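Local coordinates for ferulic acid esterase, AmCE1/Fae1A (Anaeromyces mucronatus, PDB 5CXX), which probably cleaves feruloyl ester bonds as a carbohydrate esterase of the alpha/beta-hydrolase fold, and is captured here with ferulic acid bound, at residues T145-N149 / I209-V213; Y175-F179 / F265-G271. The contacts are given in a common frame with arbitrary orientation. Residues are numbered along the deposited sequence.

Contact 1: T145-N149 / I209-V213; sequences TGREN and IQPIV
Arg147 reaches across to the 209-213 loop, its guanidinium lying between Ile209 and Ile212. Its chain leaves CA at chi1 67° (p), runs through chi2 t and chi3 m, and ends with NH2 3.0 Å from Gln210 O, a hydrogen bond with an N-H...O angle of 150°. Water 1 doubles this link, accepting from Arg147 NH1 (3.0 Å) and donating to Gln210 O (2.7 Å). Ile209, all t, lays CD1 over one face of the guanidinium, 3.6 Å from Arg147 NH1; Ile212 CG1 stands 3.7 Å from the same NH1, and Pro211 CA sits near the guanidinium plane, 3.8 Å from NH2. Arg147 NE is spent on Ser170 O, whose residue also binds Ile209 O through OG. The backbones stay apart: the closest CA pair, Glu148 and Ile212, is 7.6 Å, a gap crossed by Ile212 CD1 (chi1 m, chi2 t), 3.8 Å from Glu148 CA. Residues 147-148 form a 3-10 turn, closed by the hydrogen bond from Asn149 N to Gly146 O (3.0 Å), while the side chain of Asn149 reaches back, ND2 donating to Thr145 O (2.9 Å). Gly146, at phi/psi 103/159, opens it. Residues 209-211 are extended, and Ile212 (-64/-43) bends the chain into strand 213-219. With only 242 Å² buried, this is loop-to-loop packing at the entrances to strands 150-155 and 213-219, parallel strands of the alpha/beta-hydrolase sheet.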
loop_
_atom_site.group_PDB
_atom_site.type_symbol
_atom_site.label_atom_id
_atom_site.label_comp_id
_atom_site.label_asym_id
_atom_site.label_seq_id
_atom_site.Cartn_x
_atom_site.Cartn_y
_atom_site.Cartn_z
ATOM N N THR A 145 -16.746 7.391 0.366
ATOM C CA THR A 145 -16.557 6.350 -0.649
ATOM C C THR A 145 -16.176 7.009 -1.980
ATOM O O THR A 145 -16.247 8.229 -2.136
ATOM C CB THR A 145 -17.815 5.534 -0.887
ATOM O OG1 THR A 145 -18.882 6.444 -1.181
ATOM C CG2 THR A 145 -18.179 4.739 0.394
ATOM N N GLY A 146 -15.808 6.155 -2.929
ATOM C CA GLY A 146 -15.476 6.647 -4.267
ATOM C C GLY A 146 -13.954 6.647 -4.426
ATOM O O GLY A 146 -13.198 6.763 -3.449
ATOM N N ARG A 147 -13.482 6.636 -5.679
ATOM C CA ARG A 147 -12.037 6.488 -5.881
ATOM C C ARG A 147 -11.240 7.720 -5.361
ATOM O O ARG A 147 -10.087 7.565 -4.932
ATOM C CB ARG A 147 -11.760 6.235 -7.363
ATOM C CG ARG A 147 -12.087 7.438 -8.292
ATOM C CD ARG A 147 -12.103 6.993 -9.765
ATOM N NE ARG A 147 -10.787 6.399 -10.090
ATOM C CZ ARG A 147 -9.771 7.107 -10.556
ATOM N NH1 ARG A 147 -9.877 8.414 -10.774
ATOM N NH2 ARG A 147 -8.605 6.470 -10.790
ATOM N N GLU A 148 -11.821 8.893 -5.371
ATOM C CA GLU A 148 -11.129 10.049 -4.888
ATOM C C GLU A 148 -10.852 10.016 -3.395
ATOM O O GLU A 148 -10.113 10.785 -2.901
ATOM C CB GLU A 148 -11.921 11.302 -5.265
ATOM C CG GLU A 148 -13.224 11.481 -4.532
ATOM C CD GLU A 148 -14.458 10.710 -5.057
ATOM O OE1 GLU A 148 -14.368 9.760 -5.821
ATOM O OE2 GLU A 148 -15.559 11.102 -4.644
ATOM N N ASN A 149 -11.505 9.102 -2.712
ATOM C CA ASN A 149 -11.424 8.937 -1.237
ATOM C C ASN A 149 -10.802 7.644 -0.852
ATOM O O ASN A 149 -10.902 7.250 0.300
ATOM C CB ASN A 149 -12.818 9.057 -0.614
ATOM C CG ASN A 149 -13.381 10.428 -0.887
ATOM O OD1 ASN A 149 -12.706 11.428 -0.597
ATOM N ND2 ASN A 149 -14.534 10.503 -1.546
ATOM N N ILE A 209 -9.200 4.225 -16.714
ATOM C CA ILE A 209 -9.227 5.488 -15.912
ATOM C C ILE A 209 -7.944 5.607 -15.101
ATOM O O ILE A 209 -7.592 4.672 -14.364
ATOM C CB ILE A 209 -10.518 5.651 -15.007
ATOM C CG1 ILE A 209 -10.453 6.983 -14.197
ATOM C CG2 ILE A 209 -10.764 4.454 -14.092
ATOM C CD1 ILE A 209 -11.914 7.389 -13.593
ATOM N N GLN A 210 -7.190 6.704 -15.289
ATOM C CA GLN A 210 -5.839 6.802 -14.700
ATOM C C GLN A 210 -5.904 6.974 -13.191
ATOM O O GLN A 210 -6.748 7.741 -12.710
ATOM C CB GLN A 210 -5.077 8.009 -15.282
ATOM C CG GLN A 210 -4.560 7.724 -16.690
ATOM C CD GLN A 210 -3.570 6.553 -16.711
ATOM O OE1 GLN A 210 -2.419 6.696 -16.293
ATOM N NE2 GLN A 210 -4.031 5.398 -17.173
ATOM N N PRO A 211 -4.987 6.325 -12.442
ATOM C CA PRO A 211 -4.856 6.753 -11.040
ATOM C C PRO A 211 -4.719 8.253 -10.913
ATOM O O PRO A 211 -4.067 8.943 -11.756
ATOM C CB PRO A 211 -3.538 6.086 -10.609
ATOM C CG PRO A 211 -3.424 4.865 -11.441
ATOM C CD PRO A 211 -3.911 5.388 -12.806
ATOM N N ILE A 212 -5.309 8.833 -9.868
ATOM C CA ILE A 212 -5.103 10.241 -9.588
ATOM C C ILE A 212 -3.613 10.486 -9.245
ATOM O O ILE A 212 -3.008 11.466 -9.680
ATOM C CB ILE A 212 -6.022 10.725 -8.436
ATOM C CG1 ILE A 212 -7.492 10.428 -8.825
ATOM C CG2 ILE A 212 -5.796 12.212 -8.094
ATOM C CD1 ILE A 212 -8.523 10.623 -7.649
ATOM N N VAL A 213 -3.056 9.581 -8.440
ATOM C CA VAL A 213 -1.616 9.561 -8.142
ATOM C C VAL A 213 -1.172 8.096 -8.193
ATOM O O VAL A 213 -1.868 7.188 -7.643
ATOM C CB VAL A 213 -1.300 10.147 -6.749
ATOM C CG1 VAL A 213 0.192 9.992 -6.439
ATOM C CG2 VAL A 213 -1.714 11.590 -6.639
HETATM O O HOH W 1 -8.180 10.044 -12.683
#

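Contact 2: Y175-F179 / F265-G271; sequences YVGAF and FIQTTFG
Strand 175-179 presents alternate residues to segment 265-271, which starts on helix 255-266, burying 338 Å². Gly177 provides the hollow: with no side chain there, the Phe265 ring (chi1 t, chi2 64°) lies on the strand, Gly177 CA 4.0 Å from the ring centroid and 23° off its normal, a CH-pi contact. Phe265 CE1 comes within 3.3 Å of Val176 C. The flanks are Tyr175 CB, 3.8 Å from Phe265 CZ, and the Phe179 ring edge, whose CZ is 4.0 Å from Phe265 CB. This is helix-on-sheet packing of the alpha/beta-hydrolase fold; Val176 and Ala178 point their CB atoms away, touching helix 157-168. CA register pairs Gly177 with Phe265 (6.4 Å) and Tyr175 with Thr269 (6.5 Å). Thr268 N and OG1 both hydrogen-bond to Phe265 O (2.9 and 2.8 Å). Tyr175 (chi1 m, chi2 82°) offers one ring face to the backbone of 269-270: Thr269 CA is 4.0 Å from its centroid, 24° off the normal, a CH-pi contact, and Phe270 N is 3.2 Å from Tyr175 CZ. Phe270 turns its ring obliquely beside it (Tyr175 CE1 to Phe270 CD1, 3.9 Å), while Gly271 N gives Tyr175 OH a weak 3.4 Å hydrogen bond.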
loop_
_atom_site.group_PDB
_atom_site.type_symbol
_atom_site.label_atom_id
_atom_site.label_comp_id
_atom_site.label_asym_id
_atom_site.label_seq_id
_atom_site.Cartn_x
_atom_site.Cartn_y
_atom_site.Cartn_z
ATOM N N TYR A 175 -5.616 6.436 -5.579
ATOM C CA TYR A 175 -4.223 6.752 -5.246
ATOM C C TYR A 175 -3.507 5.441 -4.984
ATOM O O TYR A 175 -3.991 4.660 -4.129
ATOM C CB TYR A 175 -4.119 7.655 -3.967
ATOM C CG TYR A 175 -4.906 8.920 -4.103
ATOM C CD1 TYR A 175 -6.298 8.932 -3.856
ATOM C CD2 TYR A 175 -4.284 10.107 -4.524
ATOM C CE1 TYR A 175 -7.011 10.094 -4.020
ATOM C CE2 TYR A 175 -5.007 11.254 -4.673
ATOM C CZ TYR A 175 -6.355 11.252 -4.420
ATOM O OH TYR A 175 -6.926 12.523 -4.613
ATOM N N VAL A 176 -2.393 5.179 -5.666
ATOM C CA VAL A 176 -1.652 3.940 -5.560
ATOM C C VAL A 176 -0.221 4.225 -5.151
ATOM O O VAL A 176 0.442 5.032 -5.803
ATOM C CB VAL A 176 -1.633 3.152 -6.904
ATOM C CG1 VAL A 176 -0.976 1.763 -6.743
ATOM C CG2 VAL A 176 -3.042 3.137 -7.505
ATOM N N GLY A 177 0.274 3.548 -4.105
ATOM C CA GLY A 177 1.625 3.764 -3.626
ATOM C C GLY A 177 2.336 2.441 -3.506
ATOM O O GLY A 177 1.882 1.496 -2.853
ATOM N N ALA A 178 3.522 2.356 -4.088
ATOM C CA ALA A 178 4.220 1.083 -4.127
ATOM C C ALA A 178 5.635 1.294 -3.618
ATOM O O ALA A 178 6.463 1.891 -4.351
ATOM C CB ALA A 178 4.254 0.501 -5.578
ATOM N N PHE A 179 5.942 0.826 -2.404
ATOM C CA PHE A 179 7.275 1.043 -1.831
ATOM C C PHE A 179 8.055 -0.242 -1.969
ATOM O O PHE A 179 7.731 -1.246 -1.319
ATOM C CB PHE A 179 7.156 1.504 -0.346
ATOM C CG PHE A 179 6.034 2.521 -0.119
ATOM C CD1 PHE A 179 5.750 3.506 -1.068
ATOM C CD2 PHE A 179 5.216 2.417 1.041
ATOM C CE1 PHE A 179 4.691 4.368 -0.909
ATOM C CE2 PHE A 179 4.160 3.321 1.228
ATOM C CZ PHE A 179 3.877 4.302 0.250
ATOM N N PHE A 265 3.918 9.868 -0.524
ATOM C CA PHE A 265 2.588 9.474 -0.924
ATOM C C PHE A 265 1.481 10.227 -0.192
ATOM O O PHE A 265 0.505 10.690 -0.782
ATOM C CB PHE A 265 2.466 7.961 -0.721
ATOM C CG PHE A 265 1.144 7.350 -1.191
ATOM C CD1 PHE A 265 0.785 7.385 -2.557
ATOM C CD2 PHE A 265 0.309 6.743 -0.272
ATOM C CE1 PHE A 265 -0.421 6.757 -2.978
ATOM C CE2 PHE A 265 -0.905 6.166 -0.669
ATOM C CZ PHE A 265 -1.258 6.158 -2.010
ATOM N N ILE A 266 1.619 10.330 1.137
ATOM C CA ILE A 266 0.531 10.914 1.944
ATOM C C ILE A 266 0.416 12.424 1.716
ATOM O O ILE A 266 -0.618 13.035 1.956
ATOM C CB ILE A 266 0.761 10.555 3.443
ATOM C CG1 ILE A 266 0.564 9.044 3.626
ATOM C CG2 ILE A 266 -0.215 11.350 4.381
ATOM C CD1 ILE A 266 -0.873 8.510 3.410
ATOM N N GLN A 267 1.498 13.029 1.211
ATOM C CA GLN A 267 1.395 14.415 0.795
ATOM C C GLN A 267 0.506 14.608 -0.435
ATOM O O GLN A 267 0.106 15.750 -0.731
ATOM C CB GLN A 267 2.780 14.968 0.468
ATOM C CG GLN A 267 3.573 15.300 1.708
ATOM C CD GLN A 267 4.940 15.795 1.351
ATOM O OE1 GLN A 267 5.110 16.946 0.904
ATOM N NE2 GLN A 267 5.930 14.932 1.474
ATOM N N THR A 268 0.232 13.530 -1.161
ATOM C CA THR A 268 -0.565 13.672 -2.397
ATOM C C THR A 268 -2.009 13.195 -2.246
ATOM O O THR A 268 -2.855 13.486 -3.091
ATOM C CB THR A 268 0.037 12.889 -3.559
ATOM O OG1 THR A 268 -0.199 11.485 -3.397
ATOM C CG2 THR A 268 1.525 13.197 -3.756
ATOM N N THR A 269 -2.284 12.416 -1.212
ATOM C CA THR A 269 -3.580 11.738 -1.201
ATOM C C THR A 269 -4.727 12.686 -0.888
ATOM O O THR A 269 -4.592 13.648 -0.099
ATOM C CB THR A 269 -3.588 10.562 -0.189
ATOM O OG1 THR A 269 -2.977 10.964 1.041
ATOM C CG2 THR A 269 -2.768 9.379 -0.737
ATOM N N PHE A 270 -5.892 12.391 -1.481
ATOM C CA PHE A 270 -7.155 13.024 -1.119
ATOM C C PHE A 270 -7.159 14.541 -1.299
ATOM O O PHE A 270 -7.785 15.257 -0.536
ATOM C CB PHE A 270 -7.518 12.679 0.324
ATOM C CG PHE A 270 -7.310 11.215 0.647
ATOM C CD1 PHE A 270 -7.796 10.227 -0.176
ATOM C CD2 PHE A 270 -6.642 10.855 1.809
ATOM C CE1 PHE A 270 -7.571 8.861 0.137
ATOM C CE2 PHE A 270 -6.448 9.489 2.171
ATOM C CZ PHE A 270 -6.914 8.492 1.310
ATOM N N GLY A 271 -6.503 15.004 -2.348
ATOM C CA GLY A 271 -6.562 16.408 -2.674
ATOM C C GLY A 271 -5.732 17.316 -1.776
ATOM O O GLY A 271 -5.938 18.531 -1.775
#

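Both contacts lie on the same side of the molecule's centre, their centres about 10 Å apart, and differ in depth. Contact 1 is at the surface, its centre about 14 Å from that of the chain, and relies on a charged side chain, a carbonyl and a bridging water, amid aliphatic groups. Contact 2, its centre about 9 Å from the chain's, has eight of its nine touching residues buried and is dominated by aromatic rings and CH-pi contacts. They join where strands 213-219 and 175-179 pair: Val213 O is 2.9 Å from Val176 N, a probable hydrogen bond. Packing adds Glu148 O to Tyr175 CE1 (3.4 Å) and Asn149 C to Phe270 CE1 (3.6 Å). Their segments alternate along the chain.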